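Local coordinates for protein arylesterase (Sulfolobus solfataricus, PDB 5L2P) that hydrolyses aromatic esters such as phenyl acetate and organophosphates such as paraoxon, working as a serine esterase of the GDXG lipolytic family, at residues 53-64 with 128-136. Numbering follows the deposited sequence.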
ATOM      1  N   MET A  53      41.120  17.464  10.239  1.00 61.68           N
ATOM      2  CA  MET A  53      42.368  16.696  10.356  1.00 63.91           C
ATOM      3  C   MET A  53      42.339  15.470   9.454  1.00 60.82           C
ATOM      4  O   MET A  53      41.357  15.257   8.767  1.00 62.42           O
ATOM      5  CB  MET A  53      42.647  16.291  11.809  1.00 68.09           C
ATOM      6  CG  MET A  53      41.724  15.255  12.436  1.00 68.36           C
ATOM      7  SD  MET A  53      42.498  14.613  13.968  1.00 76.24           S
ATOM      8  CE  MET A  53      42.617  16.101  14.990  1.00 76.00           C
ATOM      9  N   LYS A  54      43.416  14.701   9.437  1.00 61.06           N
ATOM     10  CA  LYS A  54      43.501  13.514   8.601  1.00 61.87           C
ATOM     11  C   LYS A  54      43.967  12.297   9.387  1.00 61.96           C
ATOM     12  O   LYS A  54      44.904  12.378  10.147  1.00 59.49           O
ATOM     13  CB  LYS A  54      44.441  13.754   7.439  1.00 64.14           C
ATOM     14  CG  LYS A  54      43.834  14.515   6.278  1.00 66.35           C
ATOM     15  CD  LYS A  54      44.953  15.080   5.370  1.00 68.87           C
ATOM     16  CE  LYS A  54      44.442  15.566   4.016  1.00 70.14           C
ATOM     17  NZ  LYS A  54      43.362  16.602   4.073  1.00 69.48           N
ATOM     18  N   ILE A  55      43.264  11.183   9.217  1.00 63.51           N
ATOM     19  CA  ILE A  55      43.649   9.912   9.812  1.00 63.63           C
ATOM     20  C   ILE A  55      44.609   9.248   8.832  1.00 64.87           C
ATOM     21  O   ILE A  55      44.340   9.190   7.617  1.00 67.04           O
ATOM     22  CB  ILE A  55      42.438   8.992   9.984  1.00 64.11           C
ATOM     23  CG1 ILE A  55      41.362   9.656  10.832  1.00 62.83           C
ATOM     24  CG2 ILE A  55      42.864   7.605  10.520  1.00 66.39           C
ATOM     25  CD1 ILE A  55      40.043   8.907  10.811  1.00 61.90           C
ATOM     26  N   LYS A  56      45.717   8.749   9.354  1.00 67.71           N
ATOM     27  CA  LYS A  56      46.768   8.162   8.524  1.00 71.80           C
ATOM     28  C   LYS A  56      46.504   6.678   8.293  1.00 77.60           C
ATOM     29  O   LYS A  56      46.657   5.873   9.213  1.00 82.31           O
ATOM     30  CB  LYS A  56      48.116   8.343   9.196  1.00 73.07           C
ATOM     31  CG  LYS A  56      49.289   8.193   8.236  1.00 76.24           C
ATOM     32  CD  LYS A  56      50.630   8.342   8.941  1.00 79.95           C
ATOM     33  CE  LYS A  56      51.697   8.996   8.055  1.00 82.84           C
ATOM     34  NZ  LYS A  56      53.020   9.059   8.734  1.00 85.25           N
ATOM     35  N   LEU A  57      46.069   6.315   7.084  1.00 81.59           N
ATOM     36  CA  LEU A  57      45.941   4.904   6.694  1.00 84.39           C
ATOM     37  C   LEU A  57      47.193   4.520   5.899  1.00 88.01           C
ATOM     38  O   LEU A  57      47.960   5.398   5.487  1.00 87.97           O
ATOM     39  CB  LEU A  57      44.664   4.674   5.877  1.00 83.10           C
ATOM     40  CG  LEU A  57      43.388   5.194   6.560  1.00 83.95           C
ATOM     41  CD1 LEU A  57      42.205   5.223   5.593  1.00 83.43           C
ATOM     42  CD2 LEU A  57      43.048   4.439   7.867  1.00 82.89           C
ATOM     43  N   GLU A  58      47.421   3.223   5.695  1.00 91.23           N
ATOM     44  CA  GLU A  58      48.669   2.773   5.047  1.00 94.29           C
ATOM     45  C   GLU A  58      48.794   3.225   3.573  1.00 92.82           C
ATOM     46  O   GLU A  58      49.907   3.434   3.086  1.00 95.47           O
ATOM     47  CB  GLU A  58      48.896   1.256   5.235  1.00 99.22           C
ATOM     48  CG  GLU A  58      49.434   0.908   6.637  1.00102.81           C
ATOM     49  CD  GLU A  58      49.780  -0.574   6.849  1.00106.58           C
ATOM     50  OE1 GLU A  58      48.910  -1.450   6.630  1.00104.26           O
ATOM     51  OE2 GLU A  58      50.924  -0.870   7.266  1.00107.96           O
ATOM     52  N   ASP A  59      47.672   3.435   2.889  1.00 89.65           N
ATOM     53  CA  ASP A  59      47.683   3.853   1.483  1.00 90.36           C
ATOM     54  C   ASP A  59      47.021   5.226   1.230  1.00 81.82           C
ATOM     55  O   ASP A  59      46.875   5.644   0.075  1.00 76.99           O
ATOM     56  CB  ASP A  59      46.976   2.780   0.622  1.00 94.55           C
ATOM     57  CG  ASP A  59      45.475   2.621   0.965  1.00 96.09           C
ATOM     58  OD1 ASP A  59      45.082   2.836   2.137  1.00 98.66           O
ATOM     59  OD2 ASP A  59      44.695   2.257   0.058  1.00 97.03           O
ATOM     60  N   TYR A  60      46.617   5.916   2.293  1.00 75.28           N
ATOM     61  CA  TYR A  60      45.764   7.106   2.156  1.00 71.77           C
ATOM     62  C   TYR A  60      45.689   7.909   3.454  1.00 67.93           C
ATOM     63  O   TYR A  60      45.914   7.395   4.565  1.00 65.19           O
ATOM     64  CB  TYR A  60      44.330   6.685   1.754  1.00 74.13           C
ATOM     65  CG  TYR A  60      43.431   7.803   1.256  1.00 75.10           C
ATOM     66  CD1 TYR A  60      43.674   8.406   0.021  1.00 75.52           C
ATOM     67  CD2 TYR A  60      42.311   8.221   1.988  1.00 75.47           C
ATOM     68  CE1 TYR A  60      42.855   9.409  -0.466  1.00 74.66           C
ATOM     69  CE2 TYR A  60      41.490   9.242   1.516  1.00 76.82           C
ATOM     70  CZ  TYR A  60      41.766   9.830   0.284  1.00 75.10           C
ATOM     71  OH  TYR A  60      40.934  10.818  -0.201  1.00 73.20           O
ATOM     72  N   GLU A  61      45.368   9.188   3.305  1.00 67.63           N
ATOM     73  CA  GLU A  61      45.149  10.093   4.453  1.00 65.94           C
ATOM     74  C   GLU A  61      43.675  10.425   4.436  1.00 62.30           C
ATOM     75  O   GLU A  61      43.213  11.140   3.552  1.00 65.17           O
ATOM     76  CB  GLU A  61      45.988  11.374   4.339  1.00 66.20           C
ATOM     77  CG  GLU A  61      47.498  11.157   4.275  1.00 71.05           C
ATOM     78  CD  GLU A  61      48.231  12.424   3.829  1.00 79.21           C
ATOM     79  OE1 GLU A  61      47.752  13.516   4.269  1.00 79.47           O
ATOM     80  OE2 GLU A  61      49.254  12.337   3.059  1.00 77.63           O
ATOM     81  N   LEU A  62      42.924   9.902   5.398  1.00 58.84           N
ATOM     82  CA  LEU A  62      41.458  10.047   5.380  1.00 54.79           C
ATOM     83  C   LEU A  62      41.012  11.311   6.110  1.00 52.20           C
ATOM     84  O   LEU A  62      41.173  11.402   7.319  1.00 51.63           O
ATOM     85  CB  LEU A  62      40.810   8.815   6.010  1.00 54.33           C
ATOM     86  CG  LEU A  62      39.309   8.786   6.273  1.00 51.67           C
ATOM     87  CD1 LEU A  62      38.603   8.983   4.964  1.00 50.30           C
ATOM     88  CD2 LEU A  62      38.947   7.430   6.885  1.00 52.35           C
ATOM     89  N   PRO A  63      40.463  12.294   5.377  1.00 50.60           N
ATOM     90  CA  PRO A  63      40.095  13.544   6.052  1.00 50.08           C
ATOM     91  C   PRO A  63      38.845  13.370   6.939  1.00 48.99           C
ATOM     92  O   PRO A  63      37.913  12.690   6.556  1.00 47.06           O
ATOM     93  CB  PRO A  63      39.811  14.530   4.897  1.00 48.89           C
ATOM     94  CG  PRO A  63      40.277  13.848   3.671  1.00 49.91           C
ATOM     95  CD  PRO A  63      40.243  12.363   3.926  1.00 49.61           C
ATOM     96  N   ILE A  64      38.855  13.999   8.106  1.00 49.63           N
ATOM     97  CA  ILE A  64      37.704  14.061   8.967  1.00 50.14           C
ATOM     98  C   ILE A  64      37.494  15.467   9.503  1.00 50.24           C
ATOM     99  O   ILE A  64      38.393  16.284   9.464  1.00 48.45           O
ATOM    100  CB  ILE A  64      37.827  13.074  10.159  1.00 50.73           C
ATOM    101  CG1 ILE A  64      39.070  13.361  10.971  1.00 51.91           C
ATOM    102  CG2 ILE A  64      37.883  11.646   9.648  1.00 51.28           C
ATOM    103  CD1 ILE A  64      39.086  12.589  12.291  1.00 52.29           C
ATOM    104  N   ASP A 128      36.914   2.400   4.641  1.00 58.24           N
ATOM    105  CA  ASP A 128      37.322   3.735   5.082  1.00 60.33           C
ATOM    106  C   ASP A 128      36.500   4.180   6.277  1.00 57.78           C
ATOM    107  O   ASP A 128      37.043   4.751   7.231  1.00 57.25           O
ATOM    108  CB  ASP A 128      37.175   4.802   3.965  1.00 63.29           C
ATOM    109  CG  ASP A 128      38.319   4.779   2.962  1.00 64.85           C
ATOM    110  OD1 ASP A 128      39.249   3.960   3.090  1.00 68.08           O
ATOM    111  OD2 ASP A 128      38.259   5.558   2.001  1.00 64.67           O
ATOM    112  N   CYS A 129      35.183   3.930   6.214  1.00 56.11           N
ATOM    113  CA  CYS A 129      34.298   4.336   7.290  1.00 53.51           C
ATOM    114  C   CYS A 129      34.562   3.495   8.526  1.00 52.38           C
ATOM    115  O   CYS A 129      34.535   4.018   9.639  1.00 53.31           O
ATOM    116  CB  CYS A 129      32.850   4.230   6.863  1.00 56.63           C
ATOM    117  SG  CYS A 129      32.290   5.460   5.641  1.00 56.22           S
ATOM    118  N   PHE A 130      34.850   2.209   8.341  1.00 53.66           N
ATOM    119  CA  PHE A 130      35.052   1.318   9.485  1.00 56.01           C
ATOM    120  C   PHE A 130      36.353   1.654  10.180  1.00 56.23           C
ATOM    121  O   PHE A 130      36.387   1.715  11.411  1.00 57.79           O
ATOM    122  CB  PHE A 130      35.007  -0.154   9.064  1.00 57.73           C
ATOM    123  CG  PHE A 130      35.335  -1.121  10.166  1.00 58.03           C
ATOM    124  CD1 PHE A 130      34.433  -1.344  11.194  1.00 57.62           C
ATOM    125  CD2 PHE A 130      36.542  -1.840  10.159  1.00 58.05           C
ATOM    126  CE1 PHE A 130      34.710  -2.272  12.197  1.00 60.09           C
ATOM    127  CE2 PHE A 130      36.831  -2.757  11.168  1.00 60.79           C
ATOM    128  CZ  PHE A 130      35.921  -2.973  12.194  1.00 60.81           C
ATOM    129  N   ASN A 131      37.419   1.878   9.411  1.00 58.84           N
ATOM    130  CA  ASN A 131      38.720   2.338   9.972  1.00 59.82           C
ATOM    131  C   ASN A 131      38.625   3.654  10.727  1.00 58.78           C
ATOM    132  O   ASN A 131      39.327   3.850  11.712  1.00 58.52           O
ATOM    133  CB  ASN A 131      39.829   2.435   8.901  1.00 61.19           C
ATOM    134  CG  ASN A 131      40.241   1.061   8.374  1.00 64.27           C
ATOM    135  OD1 ASN A 131      40.097   0.035   9.060  1.00 67.51           O
ATOM    136  ND2 ASN A 131      40.717   1.029   7.136  1.00 65.20           N
ATOM    137  N   ALA A 132      37.764   4.560  10.270  1.00 57.61           N
ATOM    138  CA  ALA A 132      37.507   5.808  11.014  1.00 56.78           C
ATOM    139  C   ALA A 132      36.834   5.535  12.393  1.00 56.20           C
ATOM    140  O   ALA A 132      37.132   6.214  13.362  1.00 55.42           O
ATOM    141  CB  ALA A 132      36.683   6.752  10.172  1.00 55.42           C
ATOM    142  N   ILE A 133      35.960   4.537  12.478  1.00 54.31           N
ATOM    143  CA  ILE A 133      35.351   4.140  13.773  1.00 54.27           C
ATOM    144  C   ILE A 133      36.398   3.541  14.705  1.00 53.42           C
ATOM    145  O   ILE A 133      36.443   3.873  15.889  1.00 49.52           O
ATOM    146  CB  ILE A 133      34.214   3.104  13.595  1.00 55.50           C
ATOM    147  CG1 ILE A 133      33.062   3.682  12.792  1.00 54.36           C
ATOM    148  CG2 ILE A 133      33.686   2.564  14.940  1.00 57.80           C
ATOM    149  CD1 ILE A 133      32.079   2.609  12.383  1.00 58.14           C
ATOM    150  N   VAL A 134      37.230   2.655  14.159  1.00 53.09           N
ATOM    151  CA  VAL A 134      38.327   2.068  14.923  1.00 54.15           C
ATOM    152  C   VAL A 134      39.297   3.150  15.411  1.00 53.87           C
ATOM    153  O   VAL A 134      39.717   3.122  16.552  1.00 58.19           O
ATOM    154  CB  VAL A 134      39.093   1.031  14.071  1.00 54.80           C
ATOM    155  CG1 VAL A 134      40.369   0.557  14.749  1.00 56.16           C
ATOM    156  CG2 VAL A 134      38.184  -0.131  13.740  1.00 54.58           C
ATOM    157  N   TRP A 135      39.616   4.122  14.555  1.00 54.09           N
ATOM    158  CA  TRP A 135      40.472   5.277  14.959  1.00 52.47           C
ATOM    159  C   TRP A 135      39.861   6.054  16.106  1.00 51.50           C
ATOM    160  O   TRP A 135      40.542   6.372  17.048  1.00 53.08           O
ATOM    161  CB  TRP A 135      40.725   6.206  13.763  1.00 52.15           C
ATOM    162  CG  TRP A 135      41.498   7.401  14.088  1.00 53.08           C
ATOM    163  CD1 TRP A 135      42.835   7.514  14.039  1.00 54.66           C
ATOM    164  CD2 TRP A 135      40.997   8.666  14.554  1.00 51.64           C
ATOM    165  NE1 TRP A 135      43.219   8.763  14.458  1.00 54.74           N
ATOM    166  CE2 TRP A 135      42.111   9.495  14.767  1.00 53.02           C
ATOM    167  CE3 TRP A 135      39.731   9.167  14.828  1.00 50.52           C
ATOM    168  CZ2 TRP A 135      42.005  10.804  15.232  1.00 53.83           C
ATOM    169  CZ3 TRP A 135      39.622  10.468  15.336  1.00 52.87           C
ATOM    170  CH2 TRP A 135      40.755  11.277  15.515  1.00 53.55           C
ATOM    171  N   ALA A 136      38.575   6.360  16.026  1.00 51.33           N
ATOM    172  CA  ALA A 136      37.875   7.097  17.095  1.00 54.06           C
ATOM    173  C   ALA A 136      37.897   6.346  18.421  1.00 58.40           C
ATOM    174  O   ALA A 136      38.073   6.953  19.496  1.00 58.16           O
ATOM    175  CB  ALA A 136      36.434   7.354  16.690  1.00 54.91           C
TER
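Ile55 and Trp135 lead an apolar packing contact between the antiparallel hairpin 53-64, at one margin of the sheet, and helix 128-136. Ile55 lies over one face of the indole. Ile55 CG1 makes a CH-pi contact with Trp135, 3.9 Å from the centroid of its five-membered ring and 8° off the ring normal. Its CG2 reaches Trp135 CD1 at 3.5 Å. Trp135 has CG anti to the backbone N (chi1 177°), which carries the indole from the helix to the strands. The benzo end meets Ile64, whose CD1 is 3.7 Å from Trp135 CZ3. Met53 SD approaches obliquely, a Met-aromatic contact 4.0 Å from Trp135 CZ2. This is the layering of the alpha/beta hydrolase fold, a helix packed on the central sheet. With an alanine in place of Trp135, Ile55, Ile64 and Met53 would probably lose their shared aromatic partner, and a gap would open between the hairpin and the helix. Further along, Ala132 CB touches Ile55 CD1 and, at 4.0 Å, Leu62 CD2. Leu57 CD2 rests on Asn131 CB at 3.9 Å. Near the turn, Asp128 OD1 forms a salt bridge with Arg115 NH2, and NH1 of the same guanidinium pairs with Asp59 OD2 in the hairpin turn.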